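Local coordinates for mitogen activated protein kinase, putative (PDB 4QNY) that probably transfers the gamma-phosphate of ATP to protein substrates as a mitogen-activated protein kinase of Leishmania donovani, and binds magnesium with an ATP analogue, at residues A[78-84]-A[164-169]; A[48-54]-A[101-107]. One frame throughout, in Å; residues are numbered along the deposited sequence.

Contacts 1 and 2 both border the nucleotide site of one protein kinase domain, their centres about 14 Å apart. Along the chain their segments alternate: 48-54, 78-84, 101-107, then 164-169. Contact 2 pairs two neighbouring strands of the five-stranded antiparallel sheet of the N-terminal lobe, while contact 1 ties the loop that follows helix 62-77 to strand 164-166, an outer strand of a small three-stranded sheet, and to the metal-binding loop after it. Ile-84 joins them, its CD1 packing 3.3 Å from Asp-106 O. Both touch the bound ATP analogue, contact 2 at adenine and phosphates, contact 1 also at magnesium, so the two lobes meet round one nucleotide, as expected for a kinase.

Contact 1 (A[78-84]-A[164-169]); sequences FNDDNII and LKICDF. With MG (magnesium ion), chain C; ANP (phosphoaminophosphonic acid-adenylate ester), chain D.
Asn-82 meets strand 164-166 with both side chain and backbone. Its ND2 gives a nearly straight hydrogen bond (171°) to Leu-164 O at 2.9 Å, the acceptor lying close to the plane of the amide; Gln-133 is a second, weaker partner of ND2. Asn-82 O accepts from Ile-166 N at 3.0 Å, the donor standing above the carbonyl plane, and Ile-84 N returns a bond to Ile-166 O at 3.2 Å. The two backbone bonds flank a single beta bridge, Ile-83 with Ile-166. An Asx turn shapes the loop beforehand: Asp-80 OD2 accepts from Asn-82 N at 3.0 Å and also takes a salt bridge from Arg-136. The strand leads into the kinase DFG motif, whose Asp-168 binds magnesium through OD2 at 2.1 Å. Asn-155, two waters and two phosphate oxygens of the analogue complete the six ligands, and Gly-170 N donates to Asp-168 OD1. Phe-169, with CG anti to its carbonyl carbon (chi1 -66°), turns its ring back to the loop, where Ile-83 CG2 reaches the ring edge 3.7 Å from CZ. Ile-84 CG2 packs on Cys-167 CB, and the Ile-84 side chain crosses the extended Lys-165 chain at about a right angle, CD1 against Lys-165 CD.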
ATOM      1  N   PHE A  78       2.365  13.921  -5.716  1.00 42.63           N
ATOM      2  CA  PHE A  78       1.239  14.176  -4.826  1.00 39.40           C
ATOM      3  C   PHE A  78       1.568  15.195  -3.741  1.00 33.35           C
ATOM      4  O   PHE A  78       2.663  15.196  -3.180  1.00 33.17           O
ATOM      5  CB  PHE A  78       0.763  12.872  -4.179  1.00 29.84           C
ATOM      6  CG  PHE A  78       0.194  11.883  -5.155  1.00 29.60           C
ATOM      7  CD1 PHE A  78      -1.011  12.132  -5.791  1.00 27.75           C
ATOM      8  CD2 PHE A  78       0.857  10.699  -5.427  1.00 26.56           C
ATOM      9  CE1 PHE A  78      -1.538  11.222  -6.688  1.00 28.88           C
ATOM     10  CE2 PHE A  78       0.336   9.786  -6.323  1.00 30.95           C
ATOM     11  CZ  PHE A  78      -0.864  10.047  -6.953  1.00 31.26           C
ATOM     12  N   ASN A  79       0.605  16.065  -3.457  1.00 35.20           N
ATOM     13  CA  ASN A  79       0.717  17.021  -2.363  1.00 42.82           C
ATOM     14  C   ASN A  79      -0.582  17.037  -1.568  1.00 35.99           C
ATOM     15  O   ASN A  79      -1.400  17.946  -1.710  1.00 37.62           O
ATOM     16  CB  ASN A  79       1.043  18.418  -2.893  1.00 47.95           C
ATOM     17  CG  ASN A  79       1.403  19.392  -1.787  1.00 50.43           C
ATOM     18  OD1 ASN A  79       1.983  19.008  -0.770  1.00 49.32           O
ATOM     19  ND2 ASN A  79       1.059  20.660  -1.979  1.00 47.41           N
ATOM     20  N   ASP A  80      -0.767  16.016  -0.738  1.00 27.14           N
ATOM     21  CA  ASP A  80      -2.019  15.827  -0.020  1.00 26.75           C
ATOM     22  C   ASP A  80      -1.761  15.348   1.403  1.00 26.34           C
ATOM     23  O   ASP A  80      -0.726  14.744   1.685  1.00 33.79           O
ATOM     24  CB  ASP A  80      -2.909  14.834  -0.772  1.00 26.32           C
ATOM     25  CG  ASP A  80      -4.313  14.768  -0.214  1.00 35.10           C
ATOM     26  OD1 ASP A  80      -5.132  15.647  -0.557  1.00 31.47           O
ATOM     27  OD2 ASP A  80      -4.601  13.832   0.561  1.00 34.71           O
ATOM     28  N   ASP A  81      -2.705  15.614   2.301  1.00 27.24           N
ATOM     29  CA  ASP A  81      -2.532  15.293   3.712  1.00 37.41           C
ATOM     30  C   ASP A  81      -2.663  13.797   4.007  1.00 26.07           C
ATOM     31  O   ASP A  81      -2.154  13.319   5.019  1.00 25.71           O
ATOM     32  CB  ASP A  81      -3.536  16.076   4.560  1.00 46.90           C
ATOM     33  CG  ASP A  81      -3.296  17.572   4.516  1.00 46.53           C
ATOM     34  OD1 ASP A  81      -2.189  18.009   4.899  1.00 50.31           O
ATOM     35  OD2 ASP A  81      -4.211  18.312   4.099  1.00 49.32           O
ATOM     36  N   ASN A  82      -3.338  13.064   3.129  1.00 25.70           N
ATOM     37  CA  ASN A  82      -3.525  11.629   3.336  1.00 28.23           C
ATOM     38  C   ASN A  82      -2.585  10.782   2.484  1.00 29.68           C
ATOM     39  O   ASN A  82      -2.756   9.568   2.368  1.00 27.49           O
ATOM     40  CB  ASN A  82      -4.979  11.238   3.062  1.00 25.44           C
ATOM     41  CG  ASN A  82      -5.941  11.820   4.084  1.00 29.56           C
ATOM     42  OD1 ASN A  82      -6.979  12.376   3.731  1.00 34.48           O
ATOM     43  ND2 ASN A  82      -5.594  11.695   5.361  1.00 26.74           N
ATOM     44  N   ILE A  83      -1.592  11.434   1.889  1.00 28.25           N
ATOM     45  CA  ILE A  83      -0.534  10.744   1.160  1.00 22.45           C
ATOM     46  C   ILE A  83       0.811  11.239   1.679  1.00 22.89           C
ATOM     47  O   ILE A  83       1.047  12.446   1.735  1.00 24.81           O
ATOM     48  CB  ILE A  83      -0.631  10.977  -0.361  1.00 25.62           C
ATOM     49  CG1 ILE A  83      -1.991  10.511  -0.890  1.00 23.19           C
ATOM     50  CG2 ILE A  83       0.496  10.257  -1.088  1.00 21.94           C
ATOM     51  CD1 ILE A  83      -2.223  10.831  -2.351  1.00 23.10           C
ATOM     52  N   ILE A  84       1.683  10.311   2.065  1.00 21.46           N
ATOM     53  CA  ILE A  84       2.956  10.673   2.684  1.00 21.31           C
ATOM     54  C   ILE A  84       3.778  11.576   1.758  1.00 30.34           C
ATOM     55  O   ILE A  84       3.919  11.315   0.561  1.00 21.06           O
ATOM     56  CB  ILE A  84       3.772   9.414   3.086  1.00 22.37           C
ATOM     57  CG1 ILE A  84       4.953   9.803   3.977  1.00 25.72           C
ATOM     58  CG2 ILE A  84       4.217   8.616   1.865  1.00 19.93           C
ATOM     59  CD1 ILE A  84       4.540  10.295   5.350  1.00 21.29           C
ATOM     60  N   LEU A 164      -4.109   9.824   8.868  1.00 39.40           N
ATOM     61  CA  LEU A 164      -3.680   8.690   8.057  1.00 39.18           C
ATOM     62  C   LEU A 164      -2.932   9.133   6.804  1.00 32.97           C
ATOM     63  O   LEU A 164      -3.290  10.131   6.180  1.00 24.19           O
ATOM     64  CB  LEU A 164      -4.895   7.837   7.680  1.00 43.55           C
ATOM     65  CG  LEU A 164      -4.672   6.469   7.032  1.00 36.33           C
ATOM     66  CD1 LEU A 164      -5.731   5.497   7.521  1.00 21.92           C
ATOM     67  CD2 LEU A 164      -4.706   6.567   5.514  1.00 33.94           C
ATOM     68  N   LYS A 165      -1.892   8.383   6.443  1.00 18.87           N
ATOM     69  CA  LYS A 165      -1.121   8.655   5.231  1.00 18.95           C
ATOM     70  C   LYS A 165      -0.694   7.365   4.533  1.00 18.16           C
ATOM     71  O   LYS A 165      -0.067   6.497   5.142  1.00 18.89           O
ATOM     72  CB  LYS A 165       0.114   9.502   5.554  1.00 31.02           C
ATOM     73  CG  LYS A 165      -0.193  10.940   5.939  1.00 34.52           C
ATOM     74  CD  LYS A 165       1.077  11.754   6.116  1.00 34.63           C
ATOM     75  CE  LYS A 165       0.764  13.169   6.573  1.00 32.43           C
ATOM     76  NZ  LYS A 165       2.002  13.972   6.776  1.00 34.70           N
ATOM     77  N   ILE A 166      -1.032   7.248   3.252  1.00 32.65           N
ATOM     78  CA  ILE A 166      -0.660   6.080   2.457  1.00 23.98           C
ATOM     79  C   ILE A 166       0.776   6.200   1.947  1.00 23.98           C
ATOM     80  O   ILE A 166       1.172   7.248   1.437  1.00 21.34           O
ATOM     81  CB  ILE A 166      -1.616   5.889   1.259  1.00 19.83           C
ATOM     82  CG1 ILE A 166      -3.018   5.517   1.747  1.00 27.94           C
ATOM     83  CG2 ILE A 166      -1.091   4.819   0.309  1.00 18.65           C
ATOM     84  CD1 ILE A 166      -3.977   5.153   0.633  1.00 27.61           C
ATOM     85  N   CYS A 167       1.552   5.129   2.089  1.00 24.62           N
ATOM     86  CA  CYS A 167       2.936   5.123   1.628  1.00 34.54           C
ATOM     87  C   CYS A 167       3.235   3.929   0.724  1.00 37.59           C
ATOM     88  O   CYS A 167       2.335   3.162   0.375  1.00 17.23           O
ATOM     89  CB  CYS A 167       3.897   5.121   2.821  1.00 30.48           C
ATOM     90  SG  CYS A 167       3.921   3.580   3.770  1.00 17.57           S
ATOM     91  N   ASP A 168       4.506   3.799   0.349  1.00 33.70           N
ATOM     92  CA  ASP A 168       5.011   2.679  -0.449  1.00 17.20           C
ATOM     93  C   ASP A 168       4.366   2.593  -1.833  1.00 16.89           C
ATOM     94  O   ASP A 168       3.485   1.767  -2.072  1.00 16.17           O
ATOM     95  CB  ASP A 168       4.812   1.358   0.303  1.00 16.61           C
ATOM     96  CG  ASP A 168       5.692   0.239  -0.232  1.00 21.98           C
ATOM     97  OD1 ASP A 168       6.184   0.352  -1.374  1.00 27.53           O
ATOM     98  OD2 ASP A 168       5.889  -0.758   0.494  1.00 16.43           O
ATOM     99  N   PHE A 169       4.825   3.445  -2.746  1.00 17.54           N
ATOM    100  CA  PHE A 169       4.384   3.392  -4.135  1.00 17.47           C
ATOM    101  C   PHE A 169       5.368   2.587  -4.978  1.00 19.83           C
ATOM    102  O   PHE A 169       5.596   2.897  -6.147  1.00 25.30           O
ATOM    103  CB  PHE A 169       4.230   4.803  -4.707  1.00 26.79           C
ATOM    104  CG  PHE A 169       3.132   5.603  -4.065  1.00 28.88           C
ATOM    105  CD1 PHE A 169       1.839   5.549  -4.559  1.00 36.42           C
ATOM    106  CD2 PHE A 169       3.392   6.409  -2.970  1.00 29.28           C
ATOM    107  CE1 PHE A 169       0.826   6.283  -3.972  1.00 31.03           C
ATOM    108  CE2 PHE A 169       2.383   7.146  -2.378  1.00 37.08           C
ATOM    109  CZ  PHE A 169       1.098   7.083  -2.881  1.00 33.89           C
TER
HETATM  110 MG    MG C 401       5.783  -1.268   2.570  1.00 16.03          MG
HETATM  111  PG  ANP D 402       9.610  -0.671  -1.068  1.00113.16           P
HETATM  112  O1G ANP D 402      10.919  -0.329  -0.427  1.00112.11           O
HETATM  113  O2G ANP D 402       9.069   0.595  -1.838  1.00 39.62           O
HETATM  114  O3G ANP D 402       9.829  -1.843  -2.109  1.00 61.08           O
HETATM  115  PB  ANP D 402       9.022  -1.090   1.674  1.00 24.36           P
HETATM  116  O1B ANP D 402      10.350  -1.764   1.790  1.00 41.58           O
HETATM  117  O2B ANP D 402       8.007  -1.835   2.589  1.00 13.73           O
HETATM  118  N3B ANP D 402       8.465  -1.157   0.088  1.00 33.02           N
HETATM  119  PA  ANP D 402       8.028   1.165   2.939  1.00 22.80           P
HETATM  120  O1A ANP D 402       6.752   0.414   2.962  1.00 20.43           O
HETATM  121  O2A ANP D 402       7.898   2.548   2.296  1.00 21.54           O
HETATM  122  O3A ANP D 402       9.166   0.401   2.118  1.00 30.52           O
HETATM  123  O5' ANP D 402       8.552   1.282   4.430  1.00 25.62           O
HETATM  124  C5' ANP D 402       8.634   0.137   5.304  1.00 26.91           C
HETATM  125  C4' ANP D 402       8.117   0.522   6.669  1.00 21.07           C
HETATM  126  O4' ANP D 402       8.780   1.719   7.125  1.00 22.84           O
HETATM  127  C3' ANP D 402       6.634   0.855   6.740  1.00 20.08           C
HETATM  128  O3' ANP D 402       5.850  -0.325   6.874  1.00 25.61           O
HETATM  129  C2' ANP D 402       6.561   1.736   7.989  1.00 25.53           C
HETATM  130  O2' ANP D 402       6.465   0.958   9.176  1.00 21.23           O
HETATM  131  C1' ANP D 402       7.904   2.477   7.939  1.00 28.79           C
HETATM  132  N9  ANP D 402       7.810   3.825   7.388  1.00 26.50           N
HETATM  133  C8  ANP D 402       7.896   4.186   6.072  1.00 18.58           C
HETATM  134  N7  ANP D 402       7.773   5.477   5.856  1.00 16.66           N
HETATM  135  C5  ANP D 402       7.591   5.994   7.129  1.00 11.82           C
HETATM  136  C6  ANP D 402       7.398   7.315   7.593  1.00 15.93           C
HETATM  137  N6  ANP D 402       7.355   8.384   6.796  1.00 21.42           N
HETATM  138  N1  ANP D 402       7.249   7.494   8.925  1.00 18.56           N
HETATM  139  C2  ANP D 402       7.289   6.426   9.728  1.00 15.93           C
HETATM  140  N3  ANP D 402       7.465   5.141   9.405  1.00 21.21           N
HETATM  141  C4  ANP D 402       7.610   4.996   8.084  1.00 21.29           C
HETATM  142  O   HOH W   1       5.791  -1.849   4.541  1.00 29.32           O
HETATM  143  O   HOH W   2       5.207  -3.094   2.051  1.00  4.12           O

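Contact 2 (A[48-54]-A[101-107]); sequences LVAMKRV and FYIVMDI. With ANP (phosphoaminophosphonic acid-adenylate ester), chain D.
Lys-52, paired with Ile-103 across the sheet, sends its NZ to the phosphates of the ATP analogue. NZ donates to ANP O2A at 2.8 Å and to ANP O2G at 2.9 Å, with a longer bond to O3A, and it forms a salt bridge with Glu-71 of helix 62-77, the lysine-glutamate pair familiar from active kinases. With CG anti to the backbone N (chi1 -175°) and the chain extended beyond it, the amine is carried from the sheet to the phosphates. At the other end of the nucleotide, Asp-106 O accepts from ANP N6 at 2.6 Å, the adenine-to-backbone bond usual at the kinase hinge, where Met-108 N is a further partner of the nucleotide. The antiparallel backbones are joined by reciprocal bonds at Ala-50 with Met-105 and at Lys-52 with Ile-103, where Lys-52 N meets Ile-103 O at 2.6 Å in the carbonyl plane; Val-54 N donates to Phe-101 O, with a weak return bond from Phe-101 N to Val-54 O. On the nucleotide side, Ala-50 CB approaches ANP N6 (3.3 Å), while Ile-107 CD1 and Met-105 CE touch other parts of adenine. Farther along this face, Val-54 CG2 lies over the Phe-101 ring in a CH-pi contact. On the reverse face Arg-53 CG stands over the Tyr-102 ring, 4.0 Å from its centroid, and Met-51 CE packs against Tyr-102 CD1. Glu-14 takes a salt bridge from Arg-53 NE and is hydrogen-bonded to Tyr-102 OH. The nucleotide face thus joins an apolar surface for adenine to one lysine whose NZ is fixed between Glu-71 and the phosphates, consistent with a role in orienting them.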
ATOM      1  N   LEU A  48      11.468  16.196  13.367  1.00 28.51           N
ATOM      2  CA  LEU A  48      11.593  14.782  13.042  1.00 26.84           C
ATOM      3  C   LEU A  48      11.244  14.514  11.584  1.00 32.18           C
ATOM      4  O   LEU A  48      10.374  15.171  11.012  1.00 37.06           O
ATOM      5  CB  LEU A  48      10.707  13.943  13.962  1.00 26.16           C
ATOM      6  CG  LEU A  48      11.216  13.799  15.397  1.00 38.46           C
ATOM      7  CD1 LEU A  48      10.117  13.277  16.304  1.00 42.73           C
ATOM      8  CD2 LEU A  48      12.426  12.880  15.438  1.00 37.62           C
ATOM      9  N   VAL A  49      11.930  13.544  10.992  1.00 27.07           N
ATOM     10  CA  VAL A  49      11.769  13.237   9.578  1.00 24.91           C
ATOM     11  C   VAL A  49      12.151  11.781   9.309  1.00 26.11           C
ATOM     12  O   VAL A  49      13.017  11.225   9.985  1.00 22.39           O
ATOM     13  CB  VAL A  49      12.614  14.206   8.706  1.00 40.01           C
ATOM     14  CG1 VAL A  49      13.567  13.454   7.783  1.00 39.48           C
ATOM     15  CG2 VAL A  49      11.709  15.143   7.917  1.00 36.77           C
ATOM     16  N   ALA A  50      11.482  11.158   8.342  1.00 21.67           N
ATOM     17  CA  ALA A  50      11.765   9.771   7.990  1.00 25.15           C
ATOM     18  C   ALA A  50      12.707   9.681   6.793  1.00 20.51           C
ATOM     19  O   ALA A  50      12.561  10.417   5.817  1.00 20.48           O
ATOM     20  CB  ALA A  50      10.473   9.025   7.701  1.00 20.64           C
ATOM     21  N   MET A  51      13.672   8.772   6.877  1.00 20.31           N
ATOM     22  CA  MET A  51      14.633   8.573   5.801  1.00 26.06           C
ATOM     23  C   MET A  51      14.634   7.126   5.323  1.00 19.60           C
ATOM     24  O   MET A  51      14.858   6.202   6.105  1.00 19.74           O
ATOM     25  CB  MET A  51      16.037   8.980   6.252  1.00 29.13           C
ATOM     26  CG  MET A  51      16.173  10.455   6.590  1.00 31.31           C
ATOM     27  SD  MET A  51      17.883  10.942   6.879  1.00 41.82           S
ATOM     28  CE  MET A  51      18.612  10.584   5.282  1.00 44.22           C
ATOM     29  N   LYS A  52      14.384   6.942   4.031  1.00 23.35           N
ATOM     30  CA  LYS A  52      14.291   5.613   3.441  1.00 31.38           C
ATOM     31  C   LYS A  52      15.505   5.316   2.565  1.00 26.76           C
ATOM     32  O   LYS A  52      15.661   5.895   1.490  1.00 23.93           O
ATOM     33  CB  LYS A  52      13.001   5.492   2.626  1.00 31.47           C
ATOM     34  CG  LYS A  52      12.735   4.112   2.051  1.00 36.98           C
ATOM     35  CD  LYS A  52      11.395   4.087   1.331  1.00 34.63           C
ATOM     36  CE  LYS A  52      11.072   2.705   0.795  1.00 37.91           C
ATOM     37  NZ  LYS A  52       9.738   2.670   0.135  1.00 33.55           N
ATOM     38  N   ARG A  53      16.363   4.413   3.029  1.00 19.28           N
ATOM     39  CA  ARG A  53      17.570   4.061   2.290  1.00 19.49           C
ATOM     40  C   ARG A  53      17.274   3.044   1.195  1.00 21.46           C
ATOM     41  O   ARG A  53      16.524   2.092   1.404  1.00 19.41           O
ATOM     42  CB  ARG A  53      18.644   3.510   3.235  1.00 20.01           C
ATOM     43  CG  ARG A  53      20.010   3.320   2.580  1.00 20.40           C
ATOM     44  CD  ARG A  53      21.010   2.677   3.534  1.00 21.05           C
ATOM     45  NE  ARG A  53      22.366   2.664   2.988  1.00 28.34           N
ATOM     46  CZ  ARG A  53      22.884   1.660   2.287  1.00 39.45           C
ATOM     47  NH1 ARG A  53      22.161   0.576   2.041  1.00 49.08           N
ATOM     48  NH2 ARG A  53      24.128   1.738   1.832  1.00 22.53           N
ATOM     49  N   VAL A  54      17.866   3.259   0.027  1.00 23.11           N
ATOM     50  CA  VAL A  54      17.777   2.310  -1.074  1.00 24.58           C
ATOM     51  C   VAL A  54      19.148   1.684  -1.306  1.00 27.56           C
ATOM     52  O   VAL A  54      20.106   2.388  -1.624  1.00 30.88           O
ATOM     53  CB  VAL A  54      17.284   2.986  -2.364  1.00 24.37           C
ATOM     54  CG1 VAL A  54      17.233   1.985  -3.501  1.00 19.67           C
ATOM     55  CG2 VAL A  54      15.919   3.622  -2.143  1.00 22.68           C
ATOM     56  N   PHE A 101      21.061   5.494  -2.305  1.00 23.31           N
ATOM     57  CA  PHE A 101      20.560   6.851  -2.105  1.00 25.33           C
ATOM     58  C   PHE A 101      19.425   6.861  -1.083  1.00 24.52           C
ATOM     59  O   PHE A 101      18.866   5.814  -0.755  1.00 19.62           O
ATOM     60  CB  PHE A 101      20.103   7.471  -3.432  1.00 26.69           C
ATOM     61  CG  PHE A 101      18.760   6.995  -3.904  1.00 31.52           C
ATOM     62  CD1 PHE A 101      18.634   5.800  -4.589  1.00 37.34           C
ATOM     63  CD2 PHE A 101      17.626   7.760  -3.686  1.00 26.39           C
ATOM     64  CE1 PHE A 101      17.402   5.367  -5.033  1.00 32.90           C
ATOM     65  CE2 PHE A 101      16.392   7.332  -4.125  1.00 22.80           C
ATOM     66  CZ  PHE A 101      16.280   6.134  -4.801  1.00 27.36           C
ATOM     67  N   TYR A 102      19.095   8.047  -0.582  1.00 31.84           N
ATOM     68  CA  TYR A 102      18.111   8.182   0.488  1.00 31.37           C
ATOM     69  C   TYR A 102      16.850   8.926   0.062  1.00 26.46           C
ATOM     70  O   TYR A 102      16.912   9.936  -0.641  1.00 33.40           O
ATOM     71  CB  TYR A 102      18.735   8.894   1.691  1.00 20.10           C
ATOM     72  CG  TYR A 102      19.624   8.010   2.534  1.00 29.66           C
ATOM     73  CD1 TYR A 102      19.122   7.352   3.648  1.00 26.29           C
ATOM     74  CD2 TYR A 102      20.963   7.830   2.214  1.00 20.66           C
ATOM     75  CE1 TYR A 102      19.929   6.543   4.423  1.00 25.88           C
ATOM     76  CE2 TYR A 102      21.778   7.022   2.983  1.00 20.98           C
ATOM     77  CZ  TYR A 102      21.255   6.381   4.086  1.00 25.06           C
ATOM     78  OH  TYR A 102      22.059   5.574   4.856  1.00 22.91           O
ATOM     79  N   ILE A 103      15.707   8.414   0.503  1.00 26.49           N
ATOM     80  CA  ILE A 103      14.427   9.081   0.308  1.00 25.55           C
ATOM     81  C   ILE A 103      13.980   9.714   1.619  1.00 19.84           C
ATOM     82  O   ILE A 103      13.817   9.021   2.624  1.00 24.54           O
ATOM     83  CB  ILE A 103      13.345   8.105  -0.187  1.00 21.10           C
ATOM     84  CG1 ILE A 103      13.772   7.456  -1.505  1.00 21.35           C
ATOM     85  CG2 ILE A 103      12.012   8.821  -0.342  1.00 21.86           C
ATOM     86  CD1 ILE A 103      12.895   6.299  -1.923  1.00 18.48           C
ATOM     87  N   VAL A 104      13.789  11.028   1.608  1.00 19.96           N
ATOM     88  CA  VAL A 104      13.425  11.754   2.819  1.00 20.43           C
ATOM     89  C   VAL A 104      11.950  12.145   2.817  1.00 26.92           C
ATOM     90  O   VAL A 104      11.501  12.912   1.965  1.00 24.07           O
ATOM     91  CB  VAL A 104      14.285  13.018   2.990  1.00 30.00           C
ATOM     92  CG1 VAL A 104      13.843  13.799   4.214  1.00 21.84           C
ATOM     93  CG2 VAL A 104      15.756  12.642   3.093  1.00 21.12           C
ATOM     94  N   MET A 105      11.203  11.613   3.780  1.00 28.96           N
ATOM     95  CA  MET A 105       9.766  11.848   3.865  1.00 29.46           C
ATOM     96  C   MET A 105       9.359  12.414   5.220  1.00 31.09           C
ATOM     97  O   MET A 105      10.140  12.390   6.172  1.00 33.09           O
ATOM     98  CB  MET A 105       9.000  10.548   3.610  1.00 25.88           C
ATOM     99  CG  MET A 105       9.447   9.783   2.379  1.00 33.89           C
ATOM    100  SD  MET A 105       8.972   8.048   2.470  1.00 38.36           S
ATOM    101  CE  MET A 105       9.950   7.504   3.869  1.00 61.04           C
ATOM    102  N   ASP A 106       8.131  12.921   5.302  1.00 21.91           N
ATOM    103  CA  ASP A 106       7.557  13.332   6.578  1.00 22.66           C
ATOM    104  C   ASP A 106       7.451  12.129   7.508  1.00 22.28           C
ATOM    105  O   ASP A 106       7.319  10.994   7.050  1.00 21.55           O
ATOM    106  CB  ASP A 106       6.181  13.971   6.381  1.00 29.81           C
ATOM    107  CG  ASP A 106       6.254  15.316   5.687  1.00 36.37           C
ATOM    108  OD1 ASP A 106       7.143  16.121   6.039  1.00 38.51           O
ATOM    109  OD2 ASP A 106       5.421  15.571   4.792  1.00 38.86           O
ATOM    110  N   ILE A 107       7.508  12.374   8.811  1.00 25.47           N
ATOM    111  CA  ILE A 107       7.479  11.288   9.780  1.00 32.11           C
ATOM    112  C   ILE A 107       6.061  11.032  10.296  1.00 35.19           C
ATOM    113  O   ILE A 107       5.289  11.963  10.532  1.00 32.06           O
ATOM    114  CB  ILE A 107       8.434  11.573  10.971  1.00 26.03           C
ATOM    115  CG1 ILE A 107       8.530  10.359  11.898  1.00 25.64           C
ATOM    116  CG2 ILE A 107       8.004  12.819  11.736  1.00 27.43           C
ATOM    117  CD1 ILE A 107       9.145   9.144  11.244  1.00 39.48           C
TER
HETATM  118  PG  ANP D 402       9.610  -0.671  -1.068  1.00113.16           P
HETATM  119  O1G ANP D 402      10.919  -0.329  -0.427  1.00112.11           O
HETATM  120  O2G ANP D 402       9.069   0.595  -1.838  1.00 39.62           O
HETATM  121  O3G ANP D 402       9.829  -1.843  -2.109  1.00 61.08           O
HETATM  122  PB  ANP D 402       9.022  -1.090   1.674  1.00 24.36           P
HETATM  123  O1B ANP D 402      10.350  -1.764   1.790  1.00 41.58           O
HETATM  124  O2B ANP D 402       8.007  -1.835   2.589  1.00 13.73           O
HETATM  125  N3B ANP D 402       8.465  -1.157   0.088  1.00 33.02           N
HETATM  126  PA  ANP D 402       8.028   1.165   2.939  1.00 22.80           P
HETATM  127  O1A ANP D 402       6.752   0.414   2.962  1.00 20.43           O
HETATM  128  O2A ANP D 402       7.898   2.548   2.296  1.00 21.54           O
HETATM  129  O3A ANP D 402       9.166   0.401   2.118  1.00 30.52           O
HETATM  130  O5' ANP D 402       8.552   1.282   4.430  1.00 25.62           O
HETATM  131  C5' ANP D 402       8.634   0.137   5.304  1.00 26.91           C
HETATM  132  C4' ANP D 402       8.117   0.522   6.669  1.00 21.07           C
HETATM  133  O4' ANP D 402       8.780   1.719   7.125  1.00 22.84           O
HETATM  134  C3' ANP D 402       6.634   0.855   6.740  1.00 20.08           C
HETATM  135  O3' ANP D 402       5.850  -0.325   6.874  1.00 25.61           O
HETATM  136  C2' ANP D 402       6.561   1.736   7.989  1.00 25.53           C
HETATM  137  O2' ANP D 402       6.465   0.958   9.176  1.00 21.23           O
HETATM  138  C1' ANP D 402       7.904   2.477   7.939  1.00 28.79           C
HETATM  139  N9  ANP D 402       7.810   3.825   7.388  1.00 26.50           N
HETATM  140  C8  ANP D 402       7.896   4.186   6.072  1.00 18.58           C
HETATM  141  N7  ANP D 402       7.773   5.477   5.856  1.00 16.66           N
HETATM  142  C5  ANP D 402       7.591   5.994   7.129  1.00 11.82           C
HETATM  143  C6  ANP D 402       7.398   7.315   7.593  1.00 15.93           C
HETATM  144  N6  ANP D 402       7.355   8.384   6.796  1.00 21.42           N
HETATM  145  N1  ANP D 402       7.249   7.494   8.925  1.00 18.56           N
HETATM  146  C2  ANP D 402       7.289   6.426   9.728  1.00 15.93           C
HETATM  147  N3  ANP D 402       7.465   5.141   9.405  1.00 21.21           N
HETATM  148  C4  ANP D 402       7.610   4.996   8.084  1.00 21.29           C